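Local coordinates for protein fatty acid amide hydrolase (Candida albicans, PDB 6KVR) that probably hydrolyses amides of monocarboxylic acids to the free acid and ammonia, as a serine hydrolase of the amidase signature family, at residues A[501-505]-A[536-541]; A[226-230]-A[472-476]; A[358-363]-A[540-544]. One frame throughout, in Å; residues are numbered along the deposited sequence.

Contact 1: A[501-505]-A[536-541]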
# COMPACT_ATOMS: atom_id res chain seq x y z
N ILE A 501 0.30 -11.32 -34.63
CA ILE A 501 -0.18 -12.60 -35.11
C ILE A 501 -1.69 -12.66 -34.94
O ILE A 501 -2.26 -12.09 -33.99
CB ILE A 501 0.51 -13.75 -34.36
CG1 ILE A 501 1.99 -13.76 -34.75
CG2 ILE A 501 -0.14 -15.10 -34.70
CD1 ILE A 501 2.88 -14.46 -33.77
N PHE A 502 -2.36 -13.31 -35.89
CA PHE A 502 -3.80 -13.50 -35.87
C PHE A 502 -4.09 -14.98 -36.02
O PHE A 502 -3.32 -15.71 -36.66
CB PHE A 502 -4.48 -12.68 -36.98
CG PHE A 502 -4.27 -11.20 -36.83
CD1 PHE A 502 -3.02 -10.63 -37.11
CD2 PHE A 502 -5.29 -10.38 -36.37
CE1 PHE A 502 -2.81 -9.26 -36.95
CE2 PHE A 502 -5.09 -9.00 -36.22
CZ PHE A 502 -3.84 -8.45 -36.51
N GLN A 503 -5.18 -15.42 -35.41
CA GLN A 503 -5.57 -16.81 -35.58
C GLN A 503 -5.75 -17.12 -37.06
O GLN A 503 -6.22 -16.29 -37.84
CB GLN A 503 -6.85 -17.10 -34.80
CG GLN A 503 -7.22 -18.59 -34.75
CD GLN A 503 -8.24 -18.97 -35.80
OE1 GLN A 503 -8.52 -18.21 -36.73
NE2 GLN A 503 -8.82 -20.16 -35.65
N ASP A 504 -5.35 -18.33 -37.44
CA ASP A 504 -5.43 -18.81 -38.82
C ASP A 504 -6.20 -20.12 -38.79
O ASP A 504 -5.67 -21.14 -38.30
CB ASP A 504 -4.03 -19.02 -39.40
CG ASP A 504 -4.05 -19.31 -40.89
OD1 ASP A 504 -4.96 -20.03 -41.36
OD2 ASP A 504 -3.16 -18.79 -41.59
N PRO A 505 -7.43 -20.16 -39.31
CA PRO A 505 -8.21 -21.40 -39.20
C PRO A 505 -7.60 -22.57 -39.95
O PRO A 505 -7.84 -23.73 -39.58
CB PRO A 505 -9.59 -21.01 -39.75
CG PRO A 505 -9.36 -19.78 -40.57
CD PRO A 505 -8.19 -19.07 -39.94
N PHE A 536 -13.37 -18.88 -34.62
CA PHE A 536 -12.58 -17.84 -33.99
C PHE A 536 -11.67 -17.16 -35.02
O PHE A 536 -10.57 -16.71 -34.67
CB PHE A 536 -11.72 -18.40 -32.84
CG PHE A 536 -12.52 -18.84 -31.63
CD1 PHE A 536 -12.88 -17.93 -30.65
CD2 PHE A 536 -12.87 -20.17 -31.46
CE1 PHE A 536 -13.61 -18.32 -29.53
CE2 PHE A 536 -13.61 -20.58 -30.35
CZ PHE A 536 -13.97 -19.66 -29.38
N VAL A 537 -12.13 -17.05 -36.27
CA VAL A 537 -11.25 -16.74 -37.40
C VAL A 537 -10.60 -15.37 -37.24
O VAL A 537 -11.28 -14.35 -37.08
CB VAL A 537 -12.04 -16.78 -38.72
CG1 VAL A 537 -11.11 -16.45 -39.88
CG2 VAL A 537 -12.74 -18.14 -38.92
N GLY A 538 -9.27 -15.34 -37.37
CA GLY A 538 -8.57 -14.08 -37.53
C GLY A 538 -8.48 -13.23 -36.29
O GLY A 538 -8.07 -12.06 -36.39
N ALA A 539 -8.83 -13.78 -35.12
CA ALA A 539 -8.77 -13.03 -33.87
C ALA A 539 -7.33 -12.70 -33.50
O ALA A 539 -6.46 -13.57 -33.57
CB ALA A 539 -9.41 -13.82 -32.73
N PRO A 540 -7.05 -11.48 -33.05
CA PRO A 540 -5.67 -11.14 -32.66
C PRO A 540 -5.22 -11.92 -31.44
O PRO A 540 -6.02 -12.33 -30.59
CB PRO A 540 -5.75 -9.64 -32.36
CG PRO A 540 -7.18 -9.36 -32.09
CD PRO A 540 -7.98 -10.36 -32.89
N VAL A 541 -3.90 -12.15 -31.36
CA VAL A 541 -3.27 -12.75 -30.19
C VAL A 541 -2.46 -11.68 -29.48
O VAL A 541 -1.51 -11.13 -30.06
CB VAL A 541 -2.35 -13.93 -30.54
CG1 VAL A 541 -1.70 -14.41 -29.26
CG2 VAL A 541 -3.13 -15.05 -31.18
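The side chain of Q503 lies over the turn 536-539, its carboxamide reaching past the carbonyl of F536 to the backbone of G538. CG stands anti to the backbone N and the chain bends sharply at chi2 (-97°), which brings the amide oxygen to the turn. There Q503 OE1 lies 3.0 Å from G538 N in a hydrogen bond of 151° at the hydrogen. The donor stands somewhat off the plane of the side-chain carbonyl. A second acceptor, the backbone O of Q503, takes a weak, bent share of the same N-H. The amide NH2 turns to P533 O and Y531 OH, so both ends of the buried carboxamide are engaged and its rotation is fixed.

Residues 536-539 form a type II turn with G538 at positive phi, and this turn leads the chain into strand 540-546 of the central mixed sheet of the amidase fold. The short strand 501-502 runs antiparallel beside the beginning of that strand. F502 and P540 form a non-hydrogen-bonded pair, flanked by two backbone bonds: Q503 N to A539 O at 2.9 Å and V541 N to I501 O at 3.1 Å. R361 of helix 357-372 takes up F502 O.

On the face shared by F502 and P540, the phenyl ring slants across the proline, with F502 CE2 4.0 Å from P540 CB. The edge of the F502 ring also faces G538: CD2 lies 3.2 Å from G538 O, which sits near the ring plane. Farther along, P505 and V537 cross at about a right angle, the ring atom CG of P505 resting 3.8 Å from V537 CG1.

Contact 2: A[226-230]-A[472-476]; sequences LLLSS and APHSE
This is a loop-to-loop contact, in which the bend between strand 221-222 and helix 235-243 is pinned to the loop that follows strand 462-466. One direct backbone hydrogen bond joins them: S229 N donates to P473 O over 2.9 Å, nearly straight at the hydrogen (165°) and almost in line with the carbonyl. Next to it a water spans the gap, donating to L227 O and accepting from S475 N, so that two further backbone groups are linked although they do not meet.

The side chains pack around this seam. L228 carries CG anti to its carbonyl carbon (chi1 -47°), which places CD2 beside H474 and CD1 near A472. L228 CD2 meets the edge of the H474 imidazole, 3.4 Å from H474 CD2 and close to the ring plane. L228 CB lies 3.9 Å from A472 CB. The same A472 CB also lies against S229 O, at 3.4 Å. From another direction L227 brings its CD2 obliquely to H474 NE2, at 3.9 Å. The imidazole is fixed from outside the pair of loops: NE2 is hydrogen-bonded to Q535 O, and the ring stacks with F536.

Polar ends of the serines point to other partners. S229 OG bonds with G231 N and D211 OD2, while S475 OG pairs with K221, whose ammonium group also reaches L227 O; E476 N bonds to D211 OD1 as well. D211 thus ties both loops together. The side chain of S229 is about 10 Å from that of S233, predicted to belong to the charge relay system, and the loop 226-230 leads directly into the serine- and glycine-rich segment characteristic of the amidase signature.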
# COMPACT_ATOMS: atom_id res chain seq x y z
N LEU A 226 -16.81 -9.89 -35.39
CA LEU A 226 -17.99 -9.48 -34.64
C LEU A 226 -18.73 -10.63 -33.99
O LEU A 226 -19.66 -10.38 -33.21
CB LEU A 226 -18.95 -8.70 -35.54
CG LEU A 226 -18.55 -7.26 -35.90
CD1 LEU A 226 -19.63 -6.62 -36.79
CD2 LEU A 226 -18.33 -6.42 -34.66
N LEU A 227 -18.38 -11.88 -34.27
CA LEU A 227 -18.96 -12.95 -33.46
C LEU A 227 -18.36 -12.96 -32.05
O LEU A 227 -19.05 -13.33 -31.09
CB LEU A 227 -18.76 -14.31 -34.15
CG LEU A 227 -19.23 -15.56 -33.37
CD1 LEU A 227 -20.74 -15.58 -33.16
CD2 LEU A 227 -18.79 -16.82 -34.08
N LEU A 228 -17.11 -12.52 -31.89
CA LEU A 228 -16.41 -12.67 -30.62
C LEU A 228 -16.68 -11.51 -29.67
O LEU A 228 -17.04 -10.40 -30.07
CB LEU A 228 -14.91 -12.82 -30.84
CG LEU A 228 -14.58 -13.83 -31.95
CD1 LEU A 228 -13.08 -13.89 -32.19
CD2 LEU A 228 -15.17 -15.23 -31.62
N SER A 229 -16.49 -11.79 -28.38
CA SER A 229 -16.50 -10.74 -27.37
C SER A 229 -15.28 -9.83 -27.52
O SER A 229 -14.19 -10.26 -27.91
CB SER A 229 -16.50 -11.37 -25.98
OG SER A 229 -16.02 -10.44 -25.03
N SER A 230 -15.46 -8.56 -27.17
CA SER A 230 -14.33 -7.65 -27.04
C SER A 230 -13.70 -7.71 -25.65
O SER A 230 -12.73 -6.99 -25.40
CB SER A 230 -14.76 -6.21 -27.36
OG SER A 230 -15.48 -5.62 -26.28
N ALA A 472 -9.96 -14.17 -28.20
CA ALA A 472 -11.23 -13.65 -27.69
C ALA A 472 -12.29 -14.75 -27.63
O ALA A 472 -12.45 -15.51 -28.60
CB ALA A 472 -11.74 -12.50 -28.56
N PRO A 473 -13.04 -14.86 -26.55
CA PRO A 473 -14.04 -15.92 -26.43
C PRO A 473 -15.35 -15.53 -27.11
O PRO A 473 -15.59 -14.38 -27.48
CB PRO A 473 -14.22 -16.04 -24.92
CG PRO A 473 -14.10 -14.62 -24.46
CD PRO A 473 -13.00 -14.00 -25.35
N HIS A 474 -16.22 -16.52 -27.27
CA HIS A 474 -17.59 -16.20 -27.65
C HIS A 474 -18.28 -15.49 -26.49
O HIS A 474 -17.94 -15.70 -25.33
CB HIS A 474 -18.35 -17.47 -28.02
CG HIS A 474 -17.84 -18.13 -29.27
ND1 HIS A 474 -18.11 -19.44 -29.58
CD2 HIS A 474 -17.09 -17.65 -30.29
CE1 HIS A 474 -17.54 -19.75 -30.73
NE2 HIS A 474 -16.91 -18.68 -31.18
N SER A 475 -19.26 -14.65 -26.82
CA SER A 475 -19.97 -13.90 -25.78
C SER A 475 -20.52 -14.84 -24.72
O SER A 475 -21.05 -15.91 -25.02
CB SER A 475 -21.08 -13.06 -26.40
OG SER A 475 -20.52 -12.12 -27.31
N GLU A 476 -20.34 -14.44 -23.46
CA GLU A 476 -20.87 -15.14 -22.29
C GLU A 476 -20.28 -16.54 -22.13
O GLU A 476 -20.88 -17.40 -21.46
CB GLU A 476 -22.41 -15.20 -22.34
CG GLU A 476 -23.10 -13.85 -22.59
CD GLU A 476 -24.59 -13.86 -22.20
OE1 GLU A 476 -24.95 -13.67 -21.01
OE2 GLU A 476 -25.42 -14.07 -23.12
O HOH W 1 -20.42 -14.94 -29.58

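Contact 3: A[358-363]-A[540-544]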
# COMPACT_ATOMS: atom_id res chain seq x y z
N PRO A 358 -3.86 -21.20 -31.32
CA PRO A 358 -3.34 -19.87 -31.71
C PRO A 358 -2.44 -19.24 -30.65
O PRO A 358 -1.43 -18.63 -31.00
CB PRO A 358 -4.60 -19.04 -31.97
CG PRO A 358 -5.68 -19.74 -31.25
CD PRO A 358 -5.34 -21.20 -31.32
N ILE A 359 -2.78 -19.40 -29.37
CA ILE A 359 -1.94 -18.84 -28.30
C ILE A 359 -0.60 -19.57 -28.23
O ILE A 359 0.46 -18.94 -28.09
CB ILE A 359 -2.66 -18.88 -26.94
CG1 ILE A 359 -4.08 -18.31 -27.03
CG2 ILE A 359 -1.87 -18.09 -25.91
CD1 ILE A 359 -4.15 -16.87 -27.50
N ARG A 360 -0.63 -20.90 -28.31
CA ARG A 360 0.61 -21.66 -28.31
C ARG A 360 1.51 -21.22 -29.45
O ARG A 360 2.71 -20.97 -29.25
CB ARG A 360 0.31 -23.15 -28.38
CG ARG A 360 1.58 -24.03 -28.37
CD ARG A 360 1.23 -25.51 -28.31
NE ARG A 360 0.34 -25.88 -29.41
CZ ARG A 360 -0.35 -27.01 -29.45
NH1 ARG A 360 -0.28 -27.89 -28.47
NH2 ARG A 360 -1.13 -27.25 -30.51
N ARG A 361 0.95 -21.10 -30.66
CA ARG A 361 1.76 -20.74 -31.82
C ARG A 361 2.35 -19.35 -31.67
O ARG A 361 3.56 -19.15 -31.86
CB ARG A 361 0.93 -20.83 -33.11
CG ARG A 361 1.68 -20.39 -34.36
CD ARG A 361 0.95 -20.71 -35.66
NE ARG A 361 -0.35 -20.06 -35.75
CZ ARG A 361 -0.55 -18.84 -36.22
NH1 ARG A 361 0.44 -18.10 -36.68
NH2 ARG A 361 -1.79 -18.34 -36.22
N ALA A 362 1.52 -18.36 -31.31
CA ALA A 362 2.01 -16.99 -31.19
C ALA A 362 3.07 -16.86 -30.10
O ALA A 362 4.09 -16.18 -30.28
CB ALA A 362 0.85 -16.03 -30.95
N LEU A 363 2.84 -17.50 -28.95
CA LEU A 363 3.86 -17.50 -27.90
C LEU A 363 5.17 -18.09 -28.43
O LEU A 363 6.24 -17.50 -28.28
CB LEU A 363 3.34 -18.28 -26.69
CG LEU A 363 4.25 -18.27 -25.47
CD1 LEU A 363 4.72 -16.85 -25.16
CD2 LEU A 363 3.51 -18.88 -24.28
N PRO A 540 -7.05 -11.48 -33.05
CA PRO A 540 -5.67 -11.14 -32.66
C PRO A 540 -5.22 -11.92 -31.44
O PRO A 540 -6.02 -12.33 -30.59
CB PRO A 540 -5.75 -9.64 -32.36
CG PRO A 540 -7.18 -9.36 -32.09
CD PRO A 540 -7.98 -10.36 -32.89
N VAL A 541 -3.90 -12.15 -31.36
CA VAL A 541 -3.27 -12.75 -30.19
C VAL A 541 -2.46 -11.68 -29.48
O VAL A 541 -1.51 -11.13 -30.06
CB VAL A 541 -2.35 -13.93 -30.54
CG1 VAL A 541 -1.70 -14.41 -29.26
CG2 VAL A 541 -3.13 -15.05 -31.18
N GLY A 542 -2.82 -11.39 -28.24
CA GLY A 542 -2.03 -10.50 -27.40
C GLY A 542 -1.46 -11.27 -26.22
O GLY A 542 -2.12 -12.17 -25.70
N LEU A 543 -0.25 -10.91 -25.81
CA LEU A 543 0.45 -11.61 -24.74
C LEU A 543 0.79 -10.64 -23.62
O LEU A 543 0.73 -9.42 -23.80
CB LEU A 543 1.73 -12.28 -25.28
CG LEU A 543 1.64 -13.37 -26.34
CD1 LEU A 543 3.05 -13.75 -26.81
CD2 LEU A 543 0.90 -14.62 -25.85
N GLN A 544 1.18 -11.18 -22.46
CA GLN A 544 1.47 -10.37 -21.29
C GLN A 544 2.97 -10.34 -20.98
O GLN A 544 3.64 -11.37 -21.01
CB GLN A 544 0.74 -10.90 -20.05
CG GLN A 544 -0.75 -10.76 -20.15
CD GLN A 544 -1.41 -11.13 -18.85
OE1 GLN A 544 -1.95 -10.27 -18.16
NE2 GLN A 544 -1.31 -12.41 -18.47
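V541 is the bump that fits into helix 357-372: its side chain enters a hollow formed by P358, I359 and A362, residues on the helix surface that faces the strand. CG1 stands anti to the backbone N (chi1 177°), which sends this branch between A362 CB, 3.5 Å from V541 CG1, and I359 CD1, at 3.9 Å. The fit against A362 is closer than methyl groups normally approach, the small alanine letting the valine come close to the helix backbone. The other valine branch, CG2, settles over the first turn, 4.0 Å from P358 O and a little farther from P358 CB.

Two residues on, L543 makes the second bump. The intervening G542 has no side chain, and the alternation of the strand turns V541 and L543 to the same side. The L543 and L363 side chains lie roughly perpendicular, their CD1 atoms 3.9 Å apart, while L543 CD2 approaches I359 CG2 more loosely at 4.4 Å. I359 therefore lies along the groove between the two strand residues, with CD1 serving V541 and CG2 facing L543.

The side chains that meet are all apolar, and all are buried. Neighbouring strand 462-466 adds P466 against I359 and L464 against both L363 and L543, so the hydrophobic layer continues across the sheet and the helix touches both strands. The axes of the short segments approach to 8.9 Å at an angle of 62°. Helices covering a central mixed sheet in this way are typical of the layered alpha/beta amidase fold.

Contacts 1 and 3 lie next to each other, with centres about 9 Å apart, and share P540 and V541 at the start of strand 540-546: contact 1 pairs the start of the strand with 501-502, contact 3 packs it against helix 357-372. A362 and R361 also pack on I501, joining the two. The centre of contact 2 is about 13 Å from that of contact 1 and about 16 Å from that of contact 3; F536 and A539 of contact 1 pack on its loops. Along the chain contact 2 closes before contact 1 opens, whereas contacts 2 and 3 interleave. Packing thus runs continuously from a covering helix to the loop just before S233, predicted to belong to the charge relay system.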